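Local coordinates for putative branched-chain amino acid ABC transporter (Chromobacterium violaceum, PDB 4PYR), which binds glutathione in the cleft between the two lobes of a periplasmic-binding-protein-like fold and may act as an enzyme regulator, at residues 27-32 / 234-239; 33-38 / 256-261; 189-194 / 211-216; 222-227 / 249-254. All coordinates share one frame; numbering follows the deposited sequence. Where two conformers were deposited one is given.

Interaction 1. Residues 27-32 / 234-239; sequences EAAAQV and QRYPRP
Ala29 and Tyr236 mark the closest approach of the backbones, 6.4 Å from CA to CA, where a helical turn at 27-32 meets the end of helix 231-235 and the loop after it. In this two-lobed, periplasmic-binding-protein-like fold, helix 16-33 flanks the parallel sheet of the N-terminal lobe, while the loop leads on to the long helix 245-265. The contact is mainly apolar packing, without a hydrogen bond across the segments. In Tyr236, chi1 of -57° puts CG anti to the carbonyl carbon; the CD1-CE1 side of the ring meets Ala29 and Val32. Tyr236 CE1 lies 3.8 Å from Ala29 CA, and Tyr236 CD1 3.9 Å from Val32 CB; both approach the ring obliquely. Alanine suits positions 28 and 29 because a lone methyl lets a ring come close to the helix backbone. Ala28 CB thus touches Pro237 CG at 4.1 Å. The proline carbonyl O also accepts a hydrogen bond from the hydroxyl of Tyr251 on helix 245-265, tying the loop to a second helix. Branched Val32 wedges among three residues: both methyls lie near Arg235 O, CG1 also nears the Tyr236 ring, and Val32 CG2 meets Pro237 CD tip to tip at 3.9 Å.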
loop_
_atom_site.group_PDB
_atom_site.type_symbol
_atom_site.label_atom_id
_atom_site.label_comp_id
_atom_site.label_asym_id
_atom_site.label_seq_id
_atom_site.Cartn_x
_atom_site.Cartn_y
_atom_site.Cartn_z
ATOM N N GLU A 27 2.131 -13.892 -11.527
ATOM C CA GLU A 27 1.810 -14.878 -12.589
ATOM C C GLU A 27 0.701 -14.338 -13.492
ATOM O O GLU A 27 0.812 -14.381 -14.725
ATOM C CB GLU A 27 1.281 -16.210 -12.004
ATOM C CG GLU A 27 2.296 -17.090 -11.284
ATOM C CD GLU A 27 3.318 -17.794 -12.179
ATOM O OE1 GLU A 27 3.081 -17.996 -13.404
ATOM O OE2 GLU A 27 4.384 -18.151 -11.634
ATOM N N ALA A 28 -0.385 -13.859 -12.892
ATOM C CA ALA A 28 -1.512 -13.312 -13.689
ATOM C C ALA A 28 -1.028 -12.218 -14.691
ATOM O O ALA A 28 -1.427 -12.188 -15.858
ATOM C CB ALA A 28 -2.588 -12.750 -12.775
ATOM N N ALA A 29 -0.174 -11.322 -14.215
ATOM C CA ALA A 29 0.298 -10.229 -15.027
ATOM C C ALA A 29 1.244 -10.796 -16.129
ATOM O O ALA A 29 1.194 -10.346 -17.277
ATOM C CB ALA A 29 1.018 -9.210 -14.174
ATOM N N ALA A 30 2.095 -11.766 -15.772
ATOM C CA ALA A 30 2.971 -12.379 -16.758
ATOM C C ALA A 30 2.190 -13.059 -17.880
ATOM O O ALA A 30 2.558 -12.980 -19.063
ATOM C CB ALA A 30 3.892 -13.397 -16.092
ATOM N N GLN A 31 1.106 -13.742 -17.542
ATOM C CA GLN A 31 0.315 -14.396 -18.552
ATOM C C GLN A 31 -0.365 -13.417 -19.528
ATOM O O GLN A 31 -0.484 -13.708 -20.698
ATOM C CB GLN A 31 -0.708 -15.297 -17.865
ATOM C CG GLN A 31 -0.029 -16.500 -17.266
ATOM C CD GLN A 31 -0.928 -17.313 -16.359
ATOM O OE1 GLN A 31 -2.154 -17.176 -16.394
ATOM N NE2 GLN A 31 -0.317 -18.176 -15.537
ATOM N N VAL A 32 -0.747 -12.253 -19.044
ATOM C CA VAL A 32 -1.374 -11.246 -19.872
ATOM C C VAL A 32 -0.333 -10.507 -20.691
ATOM O O VAL A 32 -0.433 -10.429 -21.903
ATOM C CB VAL A 32 -2.165 -10.251 -19.034
ATOM C CG1 VAL A 32 -2.633 -9.101 -19.892
ATOM C CG2 VAL A 32 -3.374 -10.917 -18.420
ATOM N N GLN A 234 -8.497 -3.177 -16.059
ATOM C CA GLN A 234 -9.331 -4.034 -16.936
ATOM C C GLN A 234 -8.621 -5.194 -17.572
ATOM O O GLN A 234 -9.214 -6.227 -17.834
ATOM C CB GLN A 234 -9.874 -3.204 -18.108
ATOM C CG GLN A 234 -10.812 -2.141 -17.725
ATOM C CD GLN A 234 -11.424 -1.502 -18.933
ATOM O OE1 GLN A 234 -10.826 -1.404 -20.004
ATOM N NE2 GLN A 234 -12.629 -1.094 -18.770
ATOM N N ARG A 235 -7.342 -5.048 -17.894
ATOM C CA ARG A 235 -6.720 -6.102 -18.668
ATOM C C ARG A 235 -6.274 -7.318 -17.858
ATOM O O ARG A 235 -5.957 -8.343 -18.429
ATOM C CB ARG A 235 -5.572 -5.568 -19.556
ATOM C CG ARG A 235 -4.354 -5.086 -18.845
ATOM C CD ARG A 235 -3.232 -4.938 -19.879
ATOM N NE ARG A 235 -2.030 -4.491 -19.229
ATOM C CZ ARG A 235 -1.681 -3.212 -19.140
ATOM N NH1 ARG A 235 -2.465 -2.286 -19.684
ATOM N NH2 ARG A 235 -0.547 -2.863 -18.506
ATOM N N TYR A 236 -6.237 -7.225 -16.530
ATOM C CA TYR A 236 -5.814 -8.385 -15.744
ATOM C C TYR A 236 -7.001 -9.101 -15.106
ATOM O O TYR A 236 -7.956 -8.454 -14.683
ATOM C CB TYR A 236 -4.840 -7.956 -14.647
ATOM C CG TYR A 236 -3.632 -7.251 -15.184
ATOM C CD1 TYR A 236 -2.644 -7.956 -15.863
ATOM C CD2 TYR A 236 -3.498 -5.902 -15.064
ATOM C CE1 TYR A 236 -1.580 -7.306 -16.453
ATOM C CE2 TYR A 236 -2.401 -5.234 -15.620
ATOM C CZ TYR A 236 -1.456 -5.957 -16.324
ATOM O OH TYR A 236 -0.381 -5.308 -16.916
ATOM N N PRO A 237 -6.921 -10.431 -15.030
ATOM C CA PRO A 237 -8.064 -11.156 -14.452
ATOM C C PRO A 237 -8.172 -10.901 -12.949
ATOM O O PRO A 237 -7.163 -10.636 -12.280
ATOM C CB PRO A 237 -7.723 -12.627 -14.727
ATOM C CG PRO A 237 -6.224 -12.637 -14.642
ATOM C CD PRO A 237 -5.817 -11.344 -15.393
ATOM N N ARG A 238 -9.404 -10.928 -12.447
ATOM C CA ARG A 238 -9.629 -10.835 -11.008
ATOM C C ARG A 238 -9.111 -12.147 -10.409
ATOM O O ARG A 238 -8.985 -13.159 -11.128
ATOM C CB ARG A 238 -11.103 -10.627 -10.686
ATOM C CG ARG A 238 -11.799 -9.522 -11.464
ATOM C CD ARG A 238 -11.176 -8.161 -11.304
ATOM N NE ARG A 238 -11.267 -7.644 -9.934
ATOM C CZ ARG A 238 -10.924 -6.415 -9.564
ATOM N NH1 ARG A 238 -11.053 -6.077 -8.283
ATOM N NH2 ARG A 238 -10.425 -5.534 -10.446
ATOM N N PRO A 239 -8.809 -12.173 -9.098
ATOM C CA PRO A 239 -8.388 -13.464 -8.535
ATOM C C PRO A 239 -9.498 -14.506 -8.636
ATOM O O PRO A 239 -10.707 -14.193 -8.607
ATOM C CB PRO A 239 -8.062 -13.156 -7.055
ATOM C CG PRO A 239 -8.332 -11.726 -6.835
ATOM C CD PRO A 239 -8.845 -11.084 -8.105
#

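Interaction 2. Residues 33-38 / 256-261; sequences DQSAEL and DAYRLA
Asp33 and Ala36 face Arg259 and Tyr258 across a wide backbone gap, with CA atoms 8.5 Å apart for Asp33 and Arg259 and 8.8 Å for Ala36 and Tyr258, so long side chains must span it. The first segment carries the turn from helix 16-33 into strand 36-42 in a beta-alpha-beta unit, whose strands 2-8 and 36-42 lie parallel in the N-terminal sheet; Gln34, with positive phi, is the first residue beyond the helix. Helix 245-265 packs beside this turn. Tyr258 does most of the bridging: its CG stands anti to the backbone N (chi1 174°), and its hydroxyl reaches the turn, where Tyr258 OH and Ser35 OG share a hydrogen bond of 2.7 Å. Ser35 OG lies near the plane of the ring, at its edge, as does Leu38 CD2. Ala36 adds a methyl short enough to admit the phenol end, its CB 3.6 Å from Tyr258 OH. Asp33 runs past the tyrosine in the opposite direction, with CB 3.7 Å from Tyr258 CE2, and its OD2 is hydrogen-bonded to the Tyr236 hydroxyl. The carboxylate also lies near the aliphatic start of Arg259, whose guanidinium points to other acids: NH2 forms a salt bridge with Asp276, and NH1 reaches Asp256 OD1 at 3.1 Å, on the syn side but 28° out of the carboxylate plane.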
loop_
_atom_site.group_PDB
_atom_site.type_symbol
_atom_site.label_atom_id
_atom_site.label_comp_id
_atom_site.label_asym_id
_atom_site.label_seq_id
_atom_site.Cartn_x
_atom_site.Cartn_y
_atom_site.Cartn_z
ATOM N N ASP A 33 0.658 -9.976 -20.005
ATOM C CA ASP A 33 1.577 -9.066 -20.661
ATOM C C ASP A 33 2.612 -9.775 -21.502
ATOM O O ASP A 33 3.041 -9.219 -22.513
ATOM C CB ASP A 33 2.292 -8.234 -19.580
ATOM C CG ASP A 33 1.420 -7.164 -18.982
ATOM O OD1 ASP A 33 0.233 -6.989 -19.340
ATOM O OD2 ASP A 33 1.970 -6.436 -18.166
ATOM N N GLN A 34 3.053 -10.964 -21.088
ATOM C CA GLN A 34 4.004 -11.796 -21.887
ATOM C C GLN A 34 5.234 -11.087 -22.352
ATOM O O GLN A 34 5.739 -11.314 -23.468
ATOM C CB GLN A 34 3.331 -12.346 -23.054
ATOM C CG GLN A 34 2.332 -13.351 -22.589
ATOM C CD GLN A 34 1.480 -13.609 -23.727
ATOM O OE1 GLN A 34 1.865 -14.392 -24.594
ATOM N NE2 GLN A 34 0.427 -12.803 -23.868
ATOM N N SER A 35 5.706 -10.259 -21.437
ATOM C CA SER A 35 6.857 -9.417 -21.648
ATOM C C SER A 35 8.098 -9.942 -20.883
ATOM O O SER A 35 9.171 -9.343 -20.969
ATOM C CB SER A 35 6.458 -7.987 -21.244
ATOM O OG SER A 35 5.772 -8.008 -19.991
ATOM N N ALA A 36 7.973 -11.088 -20.198
ATOM C CA ALA A 36 9.055 -11.641 -19.388
ATOM C C ALA A 36 8.841 -13.119 -19.076
ATOM O O ALA A 36 7.699 -13.630 -19.080
ATOM C CB ALA A 36 9.202 -10.880 -18.069
ATOM N N GLU A 37 9.948 -13.775 -18.755
ATOM C CA GLU A 37 9.958 -15.130 -18.236
ATOM C C GLU A 37 10.129 -15.078 -16.743
ATOM O O GLU A 37 10.874 -14.265 -16.244
ATOM C CB GLU A 37 11.109 -15.908 -18.847
ATOM C CG GLU A 37 11.129 -17.385 -18.467
ATOM C CD GLU A 37 12.056 -18.216 -19.348
ATOM O OE1 GLU A 37 12.342 -17.816 -20.508
ATOM O OE2 GLU A 37 12.502 -19.297 -18.879
ATOM N N LEU A 38 9.412 -15.919 -16.007
ATOM C CA LEU A 38 9.574 -15.998 -14.572
ATOM C C LEU A 38 10.526 -17.141 -14.171
ATOM O O LEU A 38 10.477 -18.239 -14.726
ATOM C CB LEU A 38 8.208 -16.233 -13.915
ATOM C CG LEU A 38 7.106 -15.219 -14.211
ATOM C CD1 LEU A 38 5.806 -15.585 -13.436
ATOM C CD2 LEU A 38 7.495 -13.818 -13.867
ATOM N N ASP A 256 1.383 -5.269 -10.060
ATOM C CA ASP A 256 2.282 -4.092 -10.266
ATOM C C ASP A 256 3.765 -4.416 -10.068
ATOM O O ASP A 256 4.603 -3.766 -10.715
ATOM C CB ASP A 256 1.879 -2.938 -9.375
ATOM C CG ASP A 256 0.696 -2.153 -9.912
ATOM O OD1 ASP A 256 0.211 -2.398 -11.040
ATOM O OD2 ASP A 256 0.255 -1.251 -9.200
ATOM N N ALA A 257 4.094 -5.411 -9.251
ATOM C CA ALA A 257 5.523 -5.798 -9.051
ATOM C C ALA A 257 6.056 -6.357 -10.388
ATOM O O ALA A 257 7.175 -6.030 -10.804
ATOM C CB ALA A 257 5.664 -6.834 -7.926
ATOM N N TYR A 258 5.262 -7.225 -11.042
ATOM C CA TYR A 258 5.588 -7.726 -12.331
ATOM C C TYR A 258 5.807 -6.544 -13.297
ATOM O O TYR A 258 6.837 -6.486 -13.988
ATOM C CB TYR A 258 4.489 -8.595 -12.891
ATOM C CG TYR A 258 4.808 -8.985 -14.314
ATOM C CD1 TYR A 258 5.522 -10.110 -14.577
ATOM C CD2 TYR A 258 4.361 -8.228 -15.410
ATOM C CE1 TYR A 258 5.798 -10.502 -15.903
ATOM C CE2 TYR A 258 4.652 -8.588 -16.713
ATOM C CZ TYR A 258 5.378 -9.712 -16.945
ATOM O OH TYR A 258 5.711 -10.079 -18.235
ATOM N N ARG A 259 4.860 -5.588 -13.327
ATOM C CA ARG A 259 4.929 -4.506 -14.295
ATOM C C ARG A 259 6.125 -3.621 -14.078
ATOM O O ARG A 259 6.774 -3.230 -15.051
ATOM C CB ARG A 259 3.661 -3.690 -14.301
ATOM C CG ARG A 259 2.417 -4.547 -14.661
ATOM C CD ARG A 259 1.066 -3.831 -14.466
ATOM N NE ARG A 259 0.933 -2.653 -15.312
ATOM C CZ ARG A 259 0.252 -1.559 -15.038
ATOM N NH1 ARG A 259 -0.393 -1.416 -13.882
ATOM N NH2 ARG A 259 0.192 -0.588 -15.919
ATOM N N LEU A 260 6.387 -3.295 -12.819
ATOM C CA LEU A 260 7.578 -2.483 -12.472
ATOM C C LEU A 260 8.866 -3.206 -12.765
ATOM O O LEU A 260 9.818 -2.593 -13.287
ATOM C CB LEU A 260 7.573 -2.075 -11.017
ATOM C CG LEU A 260 6.720 -0.919 -10.622
ATOM C CD1 LEU A 260 6.846 -0.773 -9.105
ATOM C CD2 LEU A 260 7.172 0.341 -11.301
ATOM N N ALA A 261 8.923 -4.496 -12.457
ATOM C CA ALA A 261 10.120 -5.295 -12.757
ATOM C C ALA A 261 10.452 -5.241 -14.216
ATOM O O ALA A 261 11.626 -5.054 -14.588
ATOM C CB ALA A 261 9.921 -6.730 -12.323
#

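Interaction 3. Residues 189-194 / 211-216; sequences LKSALT and QPELAG
Lys190 lays the base of its side chain over the carbonyl of Glu213, with CG 3.2 Å from Glu213 O, while Lys190 CB touches Leu214 CD2 at 4.1 Å. CG stands anti to the backbone N (chi1 -176°); a bend at chi2 swings CD round, and one at chi4 sets NZ toward two waters. NZ makes no direct hydrogen bond to the loop. One water accepts from Lys190 NZ at 3.2 Å and donates to both Glu213 O and Ala215 O, the latter at 2.7 Å. A second water accepts from Lys190 NZ at 2.8 Å and also donates to Ala215 O. The contact sits at the surface of the C-terminal lobe, where helix 183-192 is the crossover between parallel strands 176-180 and 199-201, and residues 211-216 belong to the loop entering the next parallel strand, 218-220. A lysine suits this border, since its methylenes can pack while its charge remains among waters and carbonyls. Leu214 is turned into the protein, against Val183 and Ala186 of the same helix, as befits a branched apolar side chain. Ser191 OG bonds back to Ala187 O and touches Glu213 CG at 3.7 Å; a third water joins this hydroxyl to Glu213 O, donating to the carbonyl at 2.7 Å.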
loop_
_atom_site.group_PDB
_atom_site.type_symbol
_atom_site.label_atom_id
_atom_site.label_comp_id
_atom_site.label_asym_id
_atom_site.label_seq_id
_atom_site.Cartn_x
_atom_site.Cartn_y
_atom_site.Cartn_z
ATOM N N LEU A 189 -18.918 5.240 15.148
ATOM C CA LEU A 189 -18.843 6.677 15.181
ATOM C C LEU A 189 -19.673 7.294 14.022
ATOM O O LEU A 189 -20.419 8.284 14.193
ATOM C CB LEU A 189 -17.382 7.092 15.016
ATOM C CG LEU A 189 -17.112 8.586 14.980
ATOM C CD1 LEU A 189 -17.801 9.268 16.157
ATOM C CD2 LEU A 189 -15.615 8.834 14.989
ATOM N N LYS A 190 -19.583 6.700 12.826
ATOM C CA LYS A 190 -20.337 7.220 11.688
ATOM C C LYS A 190 -21.829 7.280 11.996
ATOM O O LYS A 190 -22.485 8.276 11.677
ATOM C CB LYS A 190 -20.039 6.374 10.423
ATOM C CG LYS A 190 -20.688 6.856 9.111
ATOM C CD LYS A 190 -20.264 8.257 8.692
ATOM C CE LYS A 190 -20.863 8.671 7.350
ATOM N NZ LYS A 190 -22.242 9.127 7.469
ATOM N N SER A 191 -22.337 6.262 12.711
ATOM C CA SER A 191 -23.735 6.213 13.093
ATOM C C SER A 191 -24.141 7.289 14.135
ATOM O O SER A 191 -25.305 7.657 14.215
ATOM C CB SER A 191 -24.075 4.827 13.645
ATOM O OG SER A 191 -23.996 3.837 12.624
ATOM N N ALA A 192 -23.161 7.769 14.901
ATOM C CA ALA A 192 -23.411 8.819 15.892
ATOM C C ALA A 192 -23.254 10.241 15.364
ATOM O O ALA A 192 -23.776 11.193 15.948
ATOM C CB ALA A 192 -22.470 8.598 17.056
ATOM N N LEU A 193 -22.461 10.398 14.310
ATOM C CA LEU A 193 -22.154 11.719 13.814
ATOM C C LEU A 193 -23.359 12.269 13.125
ATOM O O LEU A 193 -24.223 11.520 12.647
ATOM C CB LEU A 193 -21.024 11.654 12.797
ATOM C CG LEU A 193 -19.635 11.420 13.395
ATOM C CD1 LEU A 193 -18.642 11.225 12.266
ATOM C CD2 LEU A 193 -19.225 12.601 14.266
ATOM N N THR A 194 -23.408 13.589 13.017
ATOM C CA THR A 194 -24.481 14.198 12.250
ATOM C C THR A 194 -24.449 13.597 10.826
ATOM O O THR A 194 -23.361 13.382 10.273
ATOM C CB THR A 194 -24.322 15.710 12.196
ATOM O OG1 THR A 194 -23.766 16.171 13.431
ATOM C CG2 THR A 194 -25.613 16.357 11.969
ATOM N N GLN A 211 -21.081 -3.230 4.398
ATOM C CA GLN A 211 -20.649 -2.165 5.326
ATOM C C GLN A 211 -21.660 -1.005 5.318
ATOM O O GLN A 211 -21.304 0.138 5.099
ATOM C CB GLN A 211 -19.231 -1.670 4.932
ATOM C CG GLN A 211 -18.170 -2.729 5.143
ATOM C CD GLN A 211 -16.753 -2.160 5.042
ATOM O OE1 GLN A 211 -16.248 -1.560 5.970
ATOM N NE2 GLN A 211 -16.108 -2.387 3.908
ATOM N N PRO A 212 -22.957 -1.301 5.577
ATOM C CA PRO A 212 -23.959 -0.227 5.447
ATOM C C PRO A 212 -23.799 0.958 6.379
ATOM O O PRO A 212 -24.213 2.071 6.022
ATOM C CB PRO A 212 -25.289 -0.931 5.756
ATOM C CG PRO A 212 -24.900 -2.112 6.561
ATOM C CD PRO A 212 -23.537 -2.539 6.117
ATOM N N GLU A 213 -23.148 0.750 7.545
ATOM C CA GLU A 213 -22.925 1.899 8.470
ATOM C C GLU A 213 -21.909 2.896 7.982
ATOM O O GLU A 213 -21.932 4.034 8.423
ATOM C CB GLU A 213 -22.516 1.466 9.885
ATOM C CG GLU A 213 -23.660 0.764 10.624
ATOM C CD GLU A 213 -23.925 -0.610 10.060
ATOM O OE1 GLU A 213 -22.910 -1.304 9.710
ATOM O OE2 GLU A 213 -25.084 -0.955 9.936
ATOM N N LEU A 214 -21.032 2.492 7.055
ATOM C CA LEU A 214 -19.967 3.384 6.532
ATOM C C LEU A 214 -20.339 4.031 5.192
ATOM O O LEU A 214 -19.590 4.726 4.578
ATOM C CB LEU A 214 -18.662 2.605 6.445
ATOM C CG LEU A 214 -18.012 2.311 7.813
ATOM C CD1 LEU A 214 -16.920 1.269 7.750
ATOM C CD2 LEU A 214 -17.657 3.594 8.575
ATOM N N ALA A 215 -21.558 3.822 4.740
ATOM C CA ALA A 215 -22.061 4.388 3.478
ATOM C C ALA A 215 -21.866 5.885 3.457
ATOM O O ALA A 215 -22.189 6.609 4.401
ATOM C CB ALA A 215 -23.517 4.068 3.275
ATOM N N GLY A 216 -21.310 6.348 2.355
ATOM C CA GLY A 216 -21.077 7.784 2.199
ATOM C C GLY A 216 -19.724 8.280 2.665
ATOM O O GLY A 216 -19.366 9.417 2.386
HETATM O O HOH W 1 -23.279 6.143 6.870
HETATM O O HOH W 2 -22.900 9.779 4.796
HETATM O O HOH W 3 -24.023 5.098 9.802
#

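Interaction 4. Residues 222-227 / 249-254; sequences MPWFLM and RLYALG
Met222, Trp224 and Phe225 hold the short helix 223-226 against Arg249, Tyr251 and Ala252 of helix 245-265, a buried helix-helix contact close to the cleft of this periplasmic-binding-protein-like fold. Met222, present as selenomethionine, occupies the N-cap position, and its carbonyl O accepts from both Phe225 N and Leu226 N. Its side chain continues extended beyond CG, a slim, flexible shape that slots between two neighbours: Met222 SE lies 3.6 Å from Ala252 CB, and Met222 CE reaches Arg249 CB at 3.5 Å. Trp224 has CG anti to the backbone N (chi1 -174°), and the indole turns one face to the long helix. Ala252 CB sits over that face in a CH-pi contact, 4.1 Å from the centroid of the five-membered ring of Trp224 and 19° off its normal; the small methyl lets the indole lie close to the helix. Farther out, Trp224 CZ2 meets the edge of Tyr251 at CE2, 3.6 Å away, with the two ring planes oblique at 47°. The indole N-H is satisfied by Glu248. Trp224 CD1 lies over one face of the Phe225 ring, toward its rim, and the ring turns its edge to Arg249, Phe225 CE2 lying 3.5 Å from Arg249 CG. Leu253 of helix 245-265 touches the bound glutathione, and Met222, on the other segment, packs on Leu104, another residue of that site. The Arg249 chain, extended from CG to NE, crosses the Phe225 side chain at about a right angle and ends with NH2 in a salt bridge to Asp221 OD2, also donating to Asn206 O.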
loop_
_atom_site.group_PDB
_atom_site.type_symbol
_atom_site.label_atom_id
_atom_site.label_comp_id
_atom_site.label_asym_id
_atom_site.label_seq_id
_atom_site.Cartn_x
_atom_site.Cartn_y
_atom_site.Cartn_z
HETATM N N MSE A 222 -6.937 1.504 -3.870
HETATM C CA MSE A 222 -6.434 1.114 -5.155
HETATM C C MSE A 222 -7.387 1.275 -6.308
HETATM O O MSE A 222 -8.562 0.960 -6.193
HETATM C CB MSE A 222 -6.116 -0.364 -5.139
HETATM C CG MSE A 222 -5.068 -0.705 -4.108
HETATM SE SE MSE A 222 -4.585 -2.570 -4.450
HETATM C CE MSE A 222 -3.054 -2.485 -3.188
ATOM N N PRO A 223 -6.886 1.712 -7.475
ATOM C CA PRO A 223 -7.659 1.601 -8.737
ATOM C C PRO A 223 -8.247 0.213 -8.941
ATOM O O PRO A 223 -9.378 0.080 -9.475
ATOM C CB PRO A 223 -6.604 1.906 -9.816
ATOM C CG PRO A 223 -5.684 2.815 -9.110
ATOM C CD PRO A 223 -5.548 2.290 -7.700
ATOM N N TRP A 224 -7.526 -0.805 -8.474
ATOM C CA TRP A 224 -7.978 -2.175 -8.607
ATOM C C TRP A 224 -9.429 -2.366 -8.089
ATOM O O TRP A 224 -10.200 -3.169 -8.668
ATOM C CB TRP A 224 -7.019 -3.099 -7.860
ATOM C CG TRP A 224 -7.323 -4.553 -8.043
ATOM C CD1 TRP A 224 -7.761 -5.433 -7.091
ATOM C CD2 TRP A 224 -7.152 -5.307 -9.242
ATOM N NE1 TRP A 224 -7.891 -6.691 -7.639
ATOM C CE2 TRP A 224 -7.514 -6.639 -8.956
ATOM C CE3 TRP A 224 -6.757 -4.986 -10.532
ATOM C CZ2 TRP A 224 -7.507 -7.630 -9.921
ATOM C CZ3 TRP A 224 -6.734 -5.984 -11.479
ATOM C CH2 TRP A 224 -7.092 -7.270 -11.170
ATOM N N PHE A 225 -9.768 -1.660 -7.008
ATOM C CA PHE A 225 -11.126 -1.689 -6.448
ATOM C C PHE A 225 -12.010 -0.545 -6.952
ATOM O O PHE A 225 -13.223 -0.722 -7.173
ATOM C CB PHE A 225 -11.066 -1.606 -4.902
ATOM C CG PHE A 225 -10.243 -2.702 -4.258
ATOM C CD1 PHE A 225 -10.543 -4.017 -4.425
ATOM C CD2 PHE A 225 -9.162 -2.377 -3.480
ATOM C CE1 PHE A 225 -9.787 -5.005 -3.815
ATOM C CE2 PHE A 225 -8.374 -3.352 -2.904
ATOM C CZ PHE A 225 -8.696 -4.664 -3.051
ATOM N N LEU A 226 -11.454 0.650 -7.091
ATOM C CA LEU A 226 -12.260 1.849 -7.293
ATOM C C LEU A 226 -12.474 2.277 -8.758
ATOM O O LEU A 226 -13.306 3.143 -9.003
ATOM C CB LEU A 226 -11.654 3.019 -6.518
ATOM C CG LEU A 226 -11.628 2.843 -5.013
ATOM C CD1 LEU A 226 -10.966 4.030 -4.356
ATOM C CD2 LEU A 226 -13.040 2.626 -4.479
HETATM N N MSE A 227 -11.676 1.745 -9.687
HETATM C CA MSE A 227 -11.687 2.223 -11.067
HETATM C C MSE A 227 -11.747 1.044 -11.999
HETATM O O MSE A 227 -10.765 0.694 -12.635
HETATM C CB MSE A 227 -10.397 3.026 -11.276
HETATM C CG MSE A 227 -10.414 4.305 -10.466
HETATM SE SE MSE A 227 -8.770 5.332 -10.899
HETATM C CE MSE A 227 -9.161 5.790 -12.775
ATOM N N ARG A 249 -5.473 -6.978 -2.074
ATOM C CA ARG A 249 -4.465 -5.931 -2.242
ATOM C C ARG A 249 -3.123 -6.579 -2.562
ATOM O O ARG A 249 -2.356 -5.982 -3.301
ATOM C CB ARG A 249 -4.351 -4.954 -1.048
ATOM C CG ARG A 249 -5.517 -3.954 -0.970
ATOM C CD ARG A 249 -5.400 -2.881 0.111
ATOM N NE ARG A 249 -6.713 -2.288 0.211
ATOM C CZ ARG A 249 -7.630 -2.677 1.094
ATOM N NH1 ARG A 249 -7.331 -3.576 2.034
ATOM N NH2 ARG A 249 -8.832 -2.130 1.067
ATOM N N LEU A 250 -2.846 -7.757 -1.997
ATOM C CA LEU A 250 -1.560 -8.432 -2.250
ATOM C C LEU A 250 -1.498 -9.010 -3.647
ATOM O O LEU A 250 -0.453 -9.048 -4.262
ATOM C CB LEU A 250 -1.256 -9.531 -1.238
ATOM C CG LEU A 250 -1.155 -9.085 0.218
ATOM C CD1 LEU A 250 -1.154 -10.285 1.146
ATOM C CD2 LEU A 250 0.106 -8.235 0.403
ATOM N N TYR A 251 -2.626 -9.463 -4.178
ATOM C CA TYR A 251 -2.702 -9.914 -5.571
ATOM C C TYR A 251 -2.391 -8.753 -6.521
ATOM O O TYR A 251 -1.560 -8.896 -7.461
ATOM C CB TYR A 251 -4.118 -10.461 -5.822
ATOM C CG TYR A 251 -4.412 -10.914 -7.235
ATOM C CD1 TYR A 251 -4.054 -12.198 -7.677
ATOM C CD2 TYR A 251 -5.078 -10.082 -8.133
ATOM C CE1 TYR A 251 -4.371 -12.638 -8.968
ATOM C CE2 TYR A 251 -5.378 -10.491 -9.441
ATOM C CZ TYR A 251 -5.044 -11.765 -9.856
ATOM O OH TYR A 251 -5.350 -12.199 -11.129
ATOM N N ALA A 252 -2.990 -7.602 -6.247
ATOM C CA ALA A 252 -2.786 -6.414 -7.054
ATOM C C ALA A 252 -1.342 -5.970 -6.904
ATOM O O ALA A 252 -0.751 -5.500 -7.870
ATOM C CB ALA A 252 -3.752 -5.302 -6.665
ATOM N N LEU A 253 -0.780 -6.120 -5.715
ATOM C CA LEU A 253 0.630 -5.772 -5.492
ATOM C C LEU A 253 1.494 -6.615 -6.408
ATOM O O LEU A 253 2.484 -6.113 -6.982
ATOM C CB LEU A 253 0.982 -5.993 -4.003
ATOM C CG LEU A 253 2.426 -5.659 -3.627
ATOM C CD1 LEU A 253 2.668 -4.182 -3.751
ATOM C CD2 LEU A 253 2.687 -6.152 -2.205
ATOM N N GLY A 254 1.169 -7.893 -6.529
ATOM C CA GLY A 254 1.866 -8.801 -7.450
ATOM C C GLY A 254 1.823 -8.368 -8.902
ATOM O O GLY A 254 2.850 -8.404 -9.630
#

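Helix 245-265 serves both interaction 2 and interaction 4, one just after the other along its length, while interaction 1 lies alongside and touches both. Consecutive elements, helix 16-33 and strand 36-42, supply the first segments of interactions 1 and 2, so these two contacts fasten chain from the second half of the sequence to the N-terminal lobe. Interaction 4 is the buried one, built of aromatic, selenomethionine and alanine surfaces near the glutathione pocket. Interactions 1 and 2 are partly buried, the former mainly apolar packing, the latter adding a hydroxyl pair. Interaction 3 stands apart on the surface of the other lobe, its centre about 41 Å from that of interaction 2, and adds water bridges to light direct packing.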